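Local coordinates for Alr4995 protein (Nostoc sp., PDB 6LRF), which is a bifunctional arginine dihydrolase and ornithine cyclodeaminase, the first activity probably belonging to its domain of the guanidine-modifying enzyme family, at residues A495-I500 with G523-V528; L74-N79 with L152-L157; K651-D656 with E672-V677; N301-M306 with S348-L353. One frame throughout, in Å; residues are numbered along the deposited sequence.

Contact 1: A495-I500 with G523-V528; sequences AGPVVI and GNAIAV
The carbonyl oxygen of Gly496 faces both Val499 and Ile526: it accepts the backbone bond from Val499 N at 2.9 Å, which turns the chain into the short helix 498-501, and the tip of Ile526 presses on it, CD1 lying 3.2 Å from Gly496 O. Ile526 has the largest share of the contact. Its CG1 is anti to the backbone N (chi1 175°), which directs the ethyl branch at the peptide of Gly496, while the second torsion of 132° lies far from a staggered value; with so close an approach, the exact place of the methyl is somewhat doubtful. CD1 also meets Ala495 CB at 3.5 Å and lies 4.2 Å from Val499 CB. The other branch, CG2, rests 3.6 Å from Ala495 O. Alongside, the Pro497 ring packs by CG against Ala525 CB at 3.5 Å. An alanine in place of Ile526 would probably open a gap beside the Gly496 carbonyl and take from Ala495 and Val499 the methyl they touch. Two neighbouring parallel strands of the Rossmann-fold sheet, 491-495 and 519-523, both end here. Ala495 is bonded to Leu521 through the backbone, Gly523 is the N-cap of helix 524-536, and Pro497 also touches His529 on that helix, whereas Val499 packs on Leu684 of helix 680-694.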
loop_
_atom_site.group_PDB
_atom_site.type_symbol
_atom_site.label_atom_id
_atom_site.label_comp_id
_atom_site.label_asym_id
_atom_site.label_seq_id
_atom_site.Cartn_x
_atom_site.Cartn_y
_atom_site.Cartn_z
ATOM N N ALA B 495 -0.615 8.913 21.316
ATOM C CA ALA B 495 -1.345 7.714 20.923
ATOM C C ALA B 495 -2.634 8.059 20.199
ATOM O O ALA B 495 -3.302 9.007 20.573
ATOM C CB ALA B 495 -1.635 6.855 22.156
ATOM N N GLY B 496 -2.977 7.284 19.175
ATOM C CA GLY B 496 -4.230 7.464 18.465
ATOM C C GLY B 496 -5.128 6.248 18.614
ATOM O O GLY B 496 -4.686 5.212 19.122
ATOM N N PRO B 497 -6.387 6.356 18.157
ATOM C CA PRO B 497 -7.426 5.321 18.348
ATOM C C PRO B 497 -7.025 3.937 17.847
ATOM O O PRO B 497 -7.458 2.943 18.418
ATOM C CB PRO B 497 -8.612 5.851 17.534
ATOM C CG PRO B 497 -8.399 7.294 17.449
ATOM C CD PRO B 497 -6.906 7.512 17.410
ATOM N N VAL B 498 -6.188 3.869 16.817
ATOM C CA VAL B 498 -5.749 2.578 16.293
ATOM C C VAL B 498 -5.045 1.744 17.371
ATOM O O VAL B 498 -5.000 0.512 17.290
ATOM C CB VAL B 498 -4.853 2.785 15.054
ATOM C CG1 VAL B 498 -4.159 1.509 14.659
ATOM C CG2 VAL B 498 -5.713 3.282 13.909
ATOM N N VAL B 499 -4.540 2.402 18.410
ATOM C CA VAL B 499 -4.016 1.674 19.561
ATOM C C VAL B 499 -5.112 0.801 20.209
ATOM O O VAL B 499 -4.883 -0.363 20.549
ATOM C CB VAL B 499 -3.439 2.626 20.626
ATOM C CG1 VAL B 499 -3.042 1.846 21.898
ATOM C CG2 VAL B 499 -2.249 3.402 20.067
ATOM N N ILE B 500 -6.303 1.371 20.381
ATOM C CA ILE B 500 -7.416 0.639 20.978
ATOM C C ILE B 500 -7.907 -0.453 20.035
ATOM O O ILE B 500 -8.043 -1.605 20.423
ATOM C CB ILE B 500 -8.581 1.586 21.315
ATOM C CG1 ILE B 500 -8.082 2.716 22.214
ATOM C CG2 ILE B 500 -9.687 0.832 21.988
ATOM C CD1 ILE B 500 -7.369 2.192 23.462
ATOM N N GLY B 523 -5.629 12.919 21.139
ATOM C CA GLY B 523 -6.801 13.677 20.752
ATOM C C GLY B 523 -8.049 13.212 21.483
ATOM O O GLY B 523 -7.999 12.363 22.389
ATOM N N ASN B 524 -9.177 13.772 21.069
ATOM C CA ASN B 524 -10.480 13.425 21.618
ATOM C C ASN B 524 -10.747 11.933 21.419
ATOM O O ASN B 524 -11.180 11.233 22.330
ATOM C CB ASN B 524 -11.570 14.258 20.935
ATOM C CG ASN B 524 -12.897 14.210 21.672
ATOM O OD1 ASN B 524 -13.003 14.680 22.817
ATOM N ND2 ASN B 524 -13.928 13.677 21.008
ATOM N N ALA B 525 -10.420 11.460 20.216
ATOM C CA ALA B 525 -10.840 10.151 19.750
ATOM C C ALA B 525 -10.223 8.988 20.541
ATOM O O ALA B 525 -10.933 8.037 20.872
ATOM C CB ALA B 525 -10.528 10.014 18.250
ATOM N N ILE B 526 -8.933 9.049 20.864
ATOM C CA ILE B 526 -8.330 7.938 21.600
ATOM C C ILE B 526 -8.963 7.784 22.991
ATOM O O ILE B 526 -9.176 6.677 23.457
ATOM C CB ILE B 526 -6.803 8.074 21.756
ATOM C CG1 ILE B 526 -6.292 6.928 22.641
ATOM C CG2 ILE B 526 -6.422 9.408 22.393
ATOM C CD1 ILE B 526 -5.112 6.230 22.088
ATOM N N ALA B 527 -9.289 8.896 23.631
ATOM C CA ALA B 527 -9.942 8.854 24.928
ATOM C C ALA B 527 -11.348 8.276 24.819
ATOM O O ALA B 527 -11.730 7.449 25.638
ATOM C CB ALA B 527 -9.993 10.243 25.552
ATOM N N VAL B 528 -12.128 8.700 23.824
ATOM C CA VAL B 528 -13.477 8.146 23.713
ATOM C C VAL B 528 -13.435 6.643 23.398
ATOM O O VAL B 528 -14.185 5.874 23.982
ATOM C CB VAL B 528 -14.338 8.843 22.637
ATOM C CG1 VAL B 528 -15.724 8.201 22.581
ATOM C CG2 VAL B 528 -14.481 10.338 22.930
#

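Contact 2: L74-N79 with L152-L157; sequences LVLGDN and LDIEVL
A beta hairpin with a two-residue loop, part of the guanidine-modifying domain and turning through a type II' turn from Leu76 to Asn79, meets Leu152 at the end of helix 145-152. Leu76 and Asn79 close the turn by paired backbone bonds, and Gly77 supplies the positive phi (62°) that its first corner requires. Leu152 sends its two methyls to different parts of the hairpin. With CG anti to its carbonyl carbon (chi1 -60°), CD1 reaches Leu74 CD2 at 3.4 Å, a close approach for two methyls, and CD2 lies against Asn79 CB at 3.6 Å. The Leu74 and Leu152 side chains cross obliquely. Leu76, two residues on from Leu74, lies with its CD2 4.0 Å from Leu152 CB and 3.9 Å from Ile154 CD1, bridging the helix end and the residue that follows the bend at Asp153. The polar border is joined by one water, which donates to Leu76 O and to Leu152 O, both at 3.1 Å, and accepts from Asn79 ND2 at 2.9 Å. This water ties the turn to the helix end where no direct bond joins them. Around this core Leu74 touches Ala123 and Leu132, while Leu76 and Ile154 both reach Leu125. The strand 73-76 of a three-stranded sheet is thus packed against strands 123-125 and 132-136 of the six-stranded sheet, which also includes 155-160.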
loop_
_atom_site.group_PDB
_atom_site.type_symbol
_atom_site.label_atom_id
_atom_site.label_comp_id
_atom_site.label_asym_id
_atom_site.label_seq_id
_atom_site.Cartn_x
_atom_site.Cartn_y
_atom_site.Cartn_z
ATOM N N LEU B 74 -34.077 -29.670 31.009
ATOM C CA LEU B 74 -33.683 -28.769 32.076
ATOM C C LEU B 74 -34.583 -28.997 33.271
ATOM O O LEU B 74 -35.803 -28.910 33.152
ATOM C CB LEU B 74 -33.784 -27.315 31.600
ATOM C CG LEU B 74 -33.690 -26.279 32.719
ATOM C CD1 LEU B 74 -32.315 -26.307 33.335
ATOM C CD2 LEU B 74 -34.006 -24.918 32.163
ATOM N N VAL B 75 -33.990 -29.270 34.424
ATOM C CA VAL B 75 -34.762 -29.657 35.593
ATOM C C VAL B 75 -34.758 -28.572 36.670
ATOM O O VAL B 75 -33.703 -28.064 37.040
ATOM C CB VAL B 75 -34.208 -30.969 36.197
ATOM C CG1 VAL B 75 -34.853 -31.252 37.560
ATOM C CG2 VAL B 75 -34.421 -32.127 35.233
ATOM N N LEU B 76 -35.933 -28.222 37.184
ATOM C CA LEU B 76 -36.015 -27.403 38.399
ATOM C C LEU B 76 -37.173 -27.895 39.266
ATOM O O LEU B 76 -38.320 -27.859 38.829
ATOM C CB LEU B 76 -36.212 -25.921 38.064
ATOM C CG LEU B 76 -36.232 -24.995 39.291
ATOM C CD1 LEU B 76 -34.928 -25.083 40.081
ATOM C CD2 LEU B 76 -36.544 -23.557 38.914
ATOM N N GLY B 77 -36.882 -28.332 40.490
ATOM C CA GLY B 77 -37.918 -28.879 41.355
ATOM C C GLY B 77 -38.536 -30.125 40.731
ATOM O O GLY B 77 -37.828 -31.046 40.315
ATOM N N ASP B 78 -39.856 -30.143 40.638
ATOM C CA ASP B 78 -40.552 -31.279 40.028
ATOM C C ASP B 78 -40.853 -31.036 38.538
ATOM O O ASP B 78 -41.523 -31.843 37.902
ATOM C CB ASP B 78 -41.857 -31.584 40.783
ATOM C CG ASP B 78 -41.632 -31.935 42.274
ATOM O OD1 ASP B 78 -42.544 -31.653 43.079
ATOM O OD2 ASP B 78 -40.563 -32.489 42.646
ATOM N N ASN B 79 -40.366 -29.919 37.992
ATOM C CA ASN B 79 -40.611 -29.562 36.588
ATOM C C ASN B 79 -39.415 -29.824 35.672
ATOM O O ASN B 79 -38.275 -29.595 36.067
ATOM C CB ASN B 79 -40.994 -28.088 36.481
ATOM C CG ASN B 79 -42.304 -27.787 37.157
ATOM O OD1 ASN B 79 -43.308 -28.461 36.910
ATOM N ND2 ASN B 79 -42.298 -26.793 38.045
ATOM N N LEU B 152 -40.744 -22.838 34.562
ATOM C CA LEU B 152 -39.965 -23.194 35.737
ATOM C C LEU B 152 -40.121 -22.146 36.834
ATOM O O LEU B 152 -39.553 -22.294 37.914
ATOM C CB LEU B 152 -38.498 -23.394 35.378
ATOM C CG LEU B 152 -38.200 -24.495 34.357
ATOM C CD1 LEU B 152 -36.720 -24.631 34.190
ATOM C CD2 LEU B 152 -38.785 -25.844 34.762
ATOM N N ASP B 153 -40.904 -21.103 36.542
ATOM C CA ASP B 153 -41.181 -20.003 37.474
ATOM C C ASP B 153 -39.890 -19.375 38.042
ATOM O O ASP B 153 -39.662 -19.375 39.255
ATOM C CB ASP B 153 -42.091 -20.500 38.616
ATOM C CG ASP B 153 -43.010 -19.407 39.170
ATOM O OD1 ASP B 153 -43.101 -18.323 38.558
ATOM O OD2 ASP B 153 -43.667 -19.637 40.214
ATOM N N ILE B 154 -39.058 -18.826 37.160
ATOM C CA ILE B 154 -37.738 -18.344 37.548
ATOM C C ILE B 154 -37.262 -17.204 36.650
ATOM O O ILE B 154 -37.705 -17.096 35.509
ATOM C CB ILE B 154 -36.710 -19.496 37.525
ATOM C CG1 ILE B 154 -35.428 -19.078 38.239
ATOM C CG2 ILE B 154 -36.436 -19.965 36.102
ATOM C CD1 ILE B 154 -34.609 -20.220 38.752
ATOM N N GLU B 155 -36.389 -16.341 37.179
ATOM C CA GLU B 155 -35.752 -15.282 36.390
ATOM C C GLU B 155 -34.722 -15.868 35.428
ATOM O O GLU B 155 -33.796 -16.552 35.855
ATOM C CB GLU B 155 -35.067 -14.249 37.292
ATOM C CG GLU B 155 -34.343 -13.142 36.518
ATOM C CD GLU B 155 -33.587 -12.174 37.423
ATOM O OE1 GLU B 155 -32.762 -12.632 38.240
ATOM O OE2 GLU B 155 -33.820 -10.955 37.317
ATOM N N VAL B 156 -34.885 -15.594 34.133
ATOM C CA VAL B 156 -33.985 -16.144 33.113
ATOM C C VAL B 156 -33.092 -15.054 32.534
ATOM O O VAL B 156 -33.578 -14.046 32.044
ATOM C CB VAL B 156 -34.772 -16.824 31.972
ATOM C CG1 VAL B 156 -33.840 -17.234 30.823
ATOM C CG2 VAL B 156 -35.512 -18.043 32.509
ATOM N N LEU B 157 -31.784 -15.269 32.608
ATOM C CA LEU B 157 -30.795 -14.341 32.071
ATOM C C LEU B 157 -30.191 -14.872 30.781
ATOM O O LEU B 157 -29.546 -15.917 30.795
ATOM C CB LEU B 157 -29.687 -14.110 33.099
ATOM C CG LEU B 157 -30.122 -13.573 34.457
ATOM C CD1 LEU B 157 -28.902 -13.309 35.317
ATOM C CD2 LEU B 157 -30.945 -12.307 34.278
HETATM O O HOH W 1 -39.956 -25.241 38.726
#

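Contact 3: K651-D656 with E672-V677; sequences KMVCVD and ESVGVV
Val653 and Val674 run alongside each other from adjacent parallel strands, as do Val655 and Val676 two residues on. In Val674 the methyl CG1 sits between the backbone N and the carbonyl carbon (chi1 75°); this turns it toward Val653, where it meets CG1 at 3.8 Å and CG2 at 3.9 Å. Val676 presents CG2 from the equivalent position, 3.9 Å from CG2 of Val655. These four valines share one face of the sheet, and helix 467-486 lies over it, touching Val653 by Val477 and Val676 by Val473. The opposite face carries selenomethionine Met652, whose CB lies 3.9 Å from Ser673 OG, and then Cys654 beside Gly675, where the neighbouring strand has no side chain; Cys654 packs on Leu665 of helix 659-665. The backbones run within 11° of parallel. Their ladder begins with Met652 N to Glu672 O, a straight 3.0 Å bond, and continues with Val674 N to Met652 O at 2.8 Å; Cys654 and Val676 extend it, and the last bond, from Asp656 N to Val676 O, is weak. This is the beta-alpha-beta unit that ends the Rossmann-fold sheet, strand 673-677 being outermost within the chain. The chemistry is divided accordingly: regular backbone bonds fix the register, while the paired valines give an apolar face on which helix 467-486 packs, with Val674 meeting Arg469.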
loop_
_atom_site.group_PDB
_atom_site.type_symbol
_atom_site.label_atom_id
_atom_site.label_comp_id
_atom_site.label_asym_id
_atom_site.label_seq_id
_atom_site.Cartn_x
_atom_site.Cartn_y
_atom_site.Cartn_z
ATOM N N LYS B 651 15.148 10.545 22.032
ATOM C CA LYS B 651 14.899 9.321 21.280
ATOM C C LYS B 651 13.444 9.294 20.801
ATOM O O LYS B 651 12.516 9.465 21.581
ATOM C CB LYS B 651 15.227 8.092 22.128
ATOM C CG LYS B 651 16.670 8.072 22.612
ATOM C CD LYS B 651 16.921 6.948 23.604
ATOM C CE LYS B 651 18.400 6.724 23.829
ATOM N NZ LYS B 651 18.587 5.484 24.630
HETATM N N MSE B 652 13.273 9.126 19.496
HETATM C CA MSE B 652 11.967 9.137 18.861
HETATM C C MSE B 652 11.650 7.745 18.338
HETATM O O MSE B 652 12.378 7.211 17.513
HETATM C CB MSE B 652 11.951 10.150 17.720
HETATM C CG MSE B 652 12.630 11.447 18.080
HETATM SE SE MSE B 652 11.456 12.545 19.139
HETATM C CE MSE B 652 10.508 13.374 17.643
ATOM N N VAL B 653 10.578 7.150 18.838
ATOM C CA VAL B 653 10.139 5.860 18.348
ATOM C C VAL B 653 8.766 6.020 17.704
ATOM O O VAL B 653 7.806 6.437 18.347
ATOM C CB VAL B 653 10.086 4.810 19.471
ATOM C CG1 VAL B 653 9.714 3.453 18.898
ATOM C CG2 VAL B 653 11.427 4.745 20.181
ATOM N N CYS B 654 8.695 5.703 16.422
ATOM C CA CYS B 654 7.503 5.975 15.633
ATOM C C CYS B 654 6.905 4.692 15.074
ATOM O O CYS B 654 7.524 4.020 14.248
ATOM C CB CYS B 654 7.831 6.935 14.494
ATOM S SG CYS B 654 6.357 7.569 13.649
ATOM N N VAL B 655 5.703 4.348 15.526
ATOM C CA VAL B 655 5.041 3.139 15.056
ATOM C C VAL B 655 3.749 3.497 14.352
ATOM O O VAL B 655 2.920 4.231 14.895
ATOM C CB VAL B 655 4.751 2.170 16.218
ATOM C CG1 VAL B 655 4.299 0.827 15.681
ATOM C CG2 VAL B 655 5.996 2.003 17.093
ATOM N N ASP B 656 3.580 2.985 13.138
ATOM C CA ASP B 656 2.369 3.242 12.369
ATOM C C ASP B 656 2.288 2.231 11.240
ATOM O O ASP B 656 3.316 1.788 10.734
ATOM C CB ASP B 656 2.359 4.678 11.827
ATOM C CG ASP B 656 0.946 5.238 11.662
ATOM O OD1 ASP B 656 0.033 4.457 11.295
ATOM O OD2 ASP B 656 0.753 6.459 11.907
ATOM N N GLU B 672 18.887 8.820 16.517
ATOM C CA GLU B 672 17.847 9.507 17.271
ATOM C C GLU B 672 16.475 8.876 17.066
ATOM O O GLU B 672 15.793 8.538 18.030
ATOM C CB GLU B 672 17.802 10.981 16.887
ATOM C CG GLU B 672 18.924 11.794 17.507
ATOM C CD GLU B 672 18.554 13.260 17.674
ATOM O OE1 GLU B 672 18.153 13.903 16.673
ATOM O OE2 GLU B 672 18.648 13.764 18.813
ATOM N N SER B 673 16.089 8.729 15.801
ATOM C CA SER B 673 14.802 8.174 15.407
ATOM C C SER B 673 14.857 6.672 15.156
ATOM O O SER B 673 15.874 6.144 14.705
ATOM C CB SER B 673 14.299 8.850 14.132
ATOM O OG SER B 673 13.913 10.182 14.370
ATOM N N VAL B 674 13.757 5.986 15.445
ATOM C CA VAL B 674 13.529 4.676 14.857
ATOM C C VAL B 674 12.052 4.576 14.458
ATOM O O VAL B 674 11.167 5.153 15.106
ATOM C CB VAL B 674 13.940 3.515 15.798
ATOM C CG1 VAL B 674 12.929 3.308 16.927
ATOM C CG2 VAL B 674 14.116 2.222 14.990
ATOM N N GLY B 675 11.799 3.888 13.349
ATOM C CA GLY B 675 10.449 3.719 12.856
ATOM C C GLY B 675 10.209 2.292 12.408
ATOM O O GLY B 675 11.091 1.668 11.812
ATOM N N VAL B 676 9.027 1.770 12.719
ATOM C CA VAL B 676 8.573 0.485 12.185
ATOM C C VAL B 676 7.174 0.638 11.614
ATOM O O VAL B 676 6.332 1.358 12.166
ATOM C CB VAL B 676 8.561 -0.656 13.240
ATOM C CG1 VAL B 676 9.936 -1.262 13.386
ATOM C CG2 VAL B 676 8.046 -0.161 14.567
ATOM N N VAL B 677 6.945 -0.029 10.490
ATOM C CA VAL B 677 5.647 -0.030 9.840
ATOM C C VAL B 677 4.985 -1.340 10.161
ATOM O O VAL B 677 5.331 -2.375 9.596
ATOM C CB VAL B 677 5.753 0.138 8.336
ATOM C CG1 VAL B 677 4.367 0.111 7.722
ATOM C CG2 VAL B 677 6.452 1.443 8.018
#

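Contact 4: N301-M306 with S348-L353; sequences NRALDM and SLLIDL
Leu353 and Ala303 form the closest part of this helix-helix contact: Leu353 CD2 lies over the backbone of helix 299-310, 3.6 Å from Ala303 CA and 3.7 Å from Ala303 CB. Beside it Leu350 brings its CD2 to 3.8 Å from Ala303 CB, so two leucine methyls share the alanine's methyl. One turn further along, selenomethionine Met306 reaches across to the second helix, its chain straight beyond CG (chi2 167°), and brings SE to 3.8 Å from Leu349 CB. The same side chain runs obliquely over Leu353, whose CD1 approaches SE at 4.0 Å and CE at 4.1 Å. An alanine in place of Leu353 lacks both methyls and would probably leave Met306 freer to move and the Ala303 backbone without its cover. In the next shell, Leu353 also touches Leu299. The end of helix 340-352 is fastened by two arginines, with Leu353 O bonded to Arg449 NH2 and Asp352 O to Arg444 NH1; their positive charges are likely to offset the carbonyl end of the helix dipole. On the far side of helix 299-310, Leu304 packs on Leu295 of another subunit, so this helix joins the intramolecular contact to the assembly. Both helices belong to the region shared with LOR/SDH enzymes. No hydrogen bond crosses between the two segments, and their cohesion is apolar, made by aliphatic carbons and one selenium, the backbone carbonyls at the end of the second helix being bonded by Arg444 and Arg449.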
loop_
_atom_site.group_PDB
_atom_site.type_symbol
_atom_site.label_atom_id
_atom_site.label_comp_id
_atom_site.label_asym_id
_atom_site.label_seq_id
_atom_site.Cartn_x
_atom_site.Cartn_y
_atom_site.Cartn_z
ATOM N N ASN B 301 -32.717 -8.900 3.321
ATOM C CA ASN B 301 -31.578 -9.713 3.711
ATOM C C ASN B 301 -30.636 -8.900 4.610
ATOM O O ASN B 301 -30.092 -9.416 5.591
ATOM C CB ASN B 301 -30.882 -10.258 2.441
ATOM C CG ASN B 301 -29.445 -10.669 2.676
ATOM O OD1 ASN B 301 -29.148 -11.458 3.583
ATOM N ND2 ASN B 301 -28.534 -10.146 1.845
ATOM N N ARG B 302 -30.484 -7.615 4.313
ATOM C CA ARG B 302 -29.695 -6.741 5.171
ATOM C C ARG B 302 -30.349 -6.538 6.541
ATOM O O ARG B 302 -29.660 -6.476 7.553
ATOM C CB ARG B 302 -29.471 -5.389 4.496
ATOM C CG ARG B 302 -28.316 -5.376 3.503
ATOM C CD ARG B 302 -28.254 -4.051 2.738
ATOM N NE ARG B 302 -29.388 -3.905 1.825
ATOM C CZ ARG B 302 -29.569 -2.876 1.000
ATOM N NH1 ARG B 302 -30.634 -2.842 0.207
ATOM N NH2 ARG B 302 -28.688 -1.882 0.965
ATOM N N ALA B 303 -31.674 -6.439 6.560
ATOM C CA ALA B 303 -32.414 -6.304 7.813
ATOM C C ALA B 303 -32.209 -7.525 8.709
ATOM O O ALA B 303 -31.913 -7.396 9.899
ATOM C CB ALA B 303 -33.876 -6.103 7.536
ATOM N N LEU B 304 -32.333 -8.711 8.123
ATOM C CA LEU B 304 -32.146 -9.948 8.876
ATOM C C LEU B 304 -30.730 -10.082 9.430
ATOM O O LEU B 304 -30.539 -10.503 10.573
ATOM C CB LEU B 304 -32.504 -11.151 8.000
ATOM C CG LEU B 304 -33.930 -11.032 7.467
ATOM C CD1 LEU B 304 -34.371 -12.264 6.667
ATOM C CD2 LEU B 304 -34.922 -10.723 8.593
ATOM N N ASP B 305 -29.738 -9.703 8.637
ATOM C CA ASP B 305 -28.338 -9.721 9.066
ATOM C C ASP B 305 -28.049 -8.839 10.267
ATOM O O ASP B 305 -27.320 -9.233 11.177
ATOM C CB ASP B 305 -27.419 -9.290 7.914
ATOM C CG ASP B 305 -27.040 -10.446 7.014
ATOM O OD1 ASP B 305 -27.908 -11.312 6.764
ATOM O OD2 ASP B 305 -25.870 -10.501 6.569
HETATM N N MSE B 306 -28.591 -7.632 10.249
HETATM C CA MSE B 306 -28.427 -6.716 11.367
HETATM C C MSE B 306 -29.042 -7.253 12.642
HETATM O O MSE B 306 -28.448 -7.144 13.697
HETATM C CB MSE B 306 -29.055 -5.364 11.058
HETATM C CG MSE B 306 -28.197 -4.492 10.187
HETATM SE SE MSE B 306 -29.233 -2.983 9.497
HETATM C CE MSE B 306 -27.724 -1.961 8.748
ATOM N N SER B 348 -33.024 0.808 16.050
ATOM C CA SER B 348 -32.311 1.958 15.496
ATOM C C SER B 348 -31.745 1.643 14.114
ATOM O O SER B 348 -31.820 2.461 13.206
ATOM C CB SER B 348 -31.177 2.408 16.422
ATOM O OG SER B 348 -31.699 2.954 17.620
ATOM N N LEU B 349 -31.192 0.451 13.948
ATOM C CA LEU B 349 -30.666 0.060 12.648
ATOM C C LEU B 349 -31.814 -0.130 11.633
ATOM O O LEU B 349 -31.736 0.336 10.489
ATOM C CB LEU B 349 -29.814 -1.208 12.786
ATOM C CG LEU B 349 -28.551 -1.044 13.652
ATOM C CD1 LEU B 349 -27.952 -2.391 14.079
ATOM C CD2 LEU B 349 -27.490 -0.201 12.937
ATOM N N LEU B 350 -32.896 -0.775 12.060
ATOM C CA LEU B 350 -34.011 -1.063 11.161
ATOM C C LEU B 350 -34.770 0.193 10.720
ATOM O O LEU B 350 -35.295 0.254 9.603
ATOM C CB LEU B 350 -34.982 -2.028 11.821
ATOM C CG LEU B 350 -34.468 -3.455 11.999
ATOM C CD1 LEU B 350 -35.541 -4.347 12.640
ATOM C CD2 LEU B 350 -34.004 -4.009 10.659
ATOM N N ILE B 351 -34.845 1.177 11.610
ATOM C CA ILE B 351 -35.485 2.450 11.296
ATOM C C ILE B 351 -34.877 3.064 10.022
ATOM O O ILE B 351 -35.602 3.533 9.140
ATOM C CB ILE B 351 -35.378 3.425 12.488
ATOM C CG1 ILE B 351 -36.431 3.075 13.538
ATOM C CG2 ILE B 351 -35.597 4.869 12.045
ATOM C CD1 ILE B 351 -36.235 3.799 14.861
ATOM N N ASP B 352 -33.553 3.014 9.909
ATOM C CA ASP B 352 -32.858 3.496 8.713
ATOM C C ASP B 352 -33.187 2.720 7.438
ATOM O O ASP B 352 -33.148 3.269 6.337
ATOM C CB ASP B 352 -31.356 3.463 8.948
ATOM C CG ASP B 352 -30.935 4.400 10.052
ATOM O OD1 ASP B 352 -29.957 4.081 10.763
ATOM O OD2 ASP B 352 -31.595 5.458 10.207
ATOM N N LEU B 353 -33.509 1.444 7.576
ATOM C CA LEU B 353 -33.903 0.656 6.414
ATOM C C LEU B 353 -35.363 0.895 6.056
ATOM O O LEU B 353 -35.867 0.343 5.078
ATOM C CB LEU B 353 -33.667 -0.837 6.659
ATOM C CG LEU B 353 -32.275 -1.393 6.369
ATOM C CD1 LEU B 353 -31.214 -0.550 7.030
ATOM C CD2 LEU B 353 -32.187 -2.838 6.849
#

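From the N terminus the four contacts follow one another in series, each closing before the next opens, so none nest or cross. Contact 2 closes a loop of 72 residues within the guanidine-modifying domain. Contact 4 joins two helices of the LOR/SDH region across 41 intervening residues, with nearest atoms about 19 Å from contact 2. Contacts 1 and 3 close the short loops of the Rossmann fold, 22 and 15 residues long: contact 1 joins the segments that follow two strands of the parallel sheet, and contact 3 pairs two others at its edge; their centres are about 19 Å apart. Contacts 2 and 3, at about 59 Å between centres, lie on opposite sides of the chain's centre.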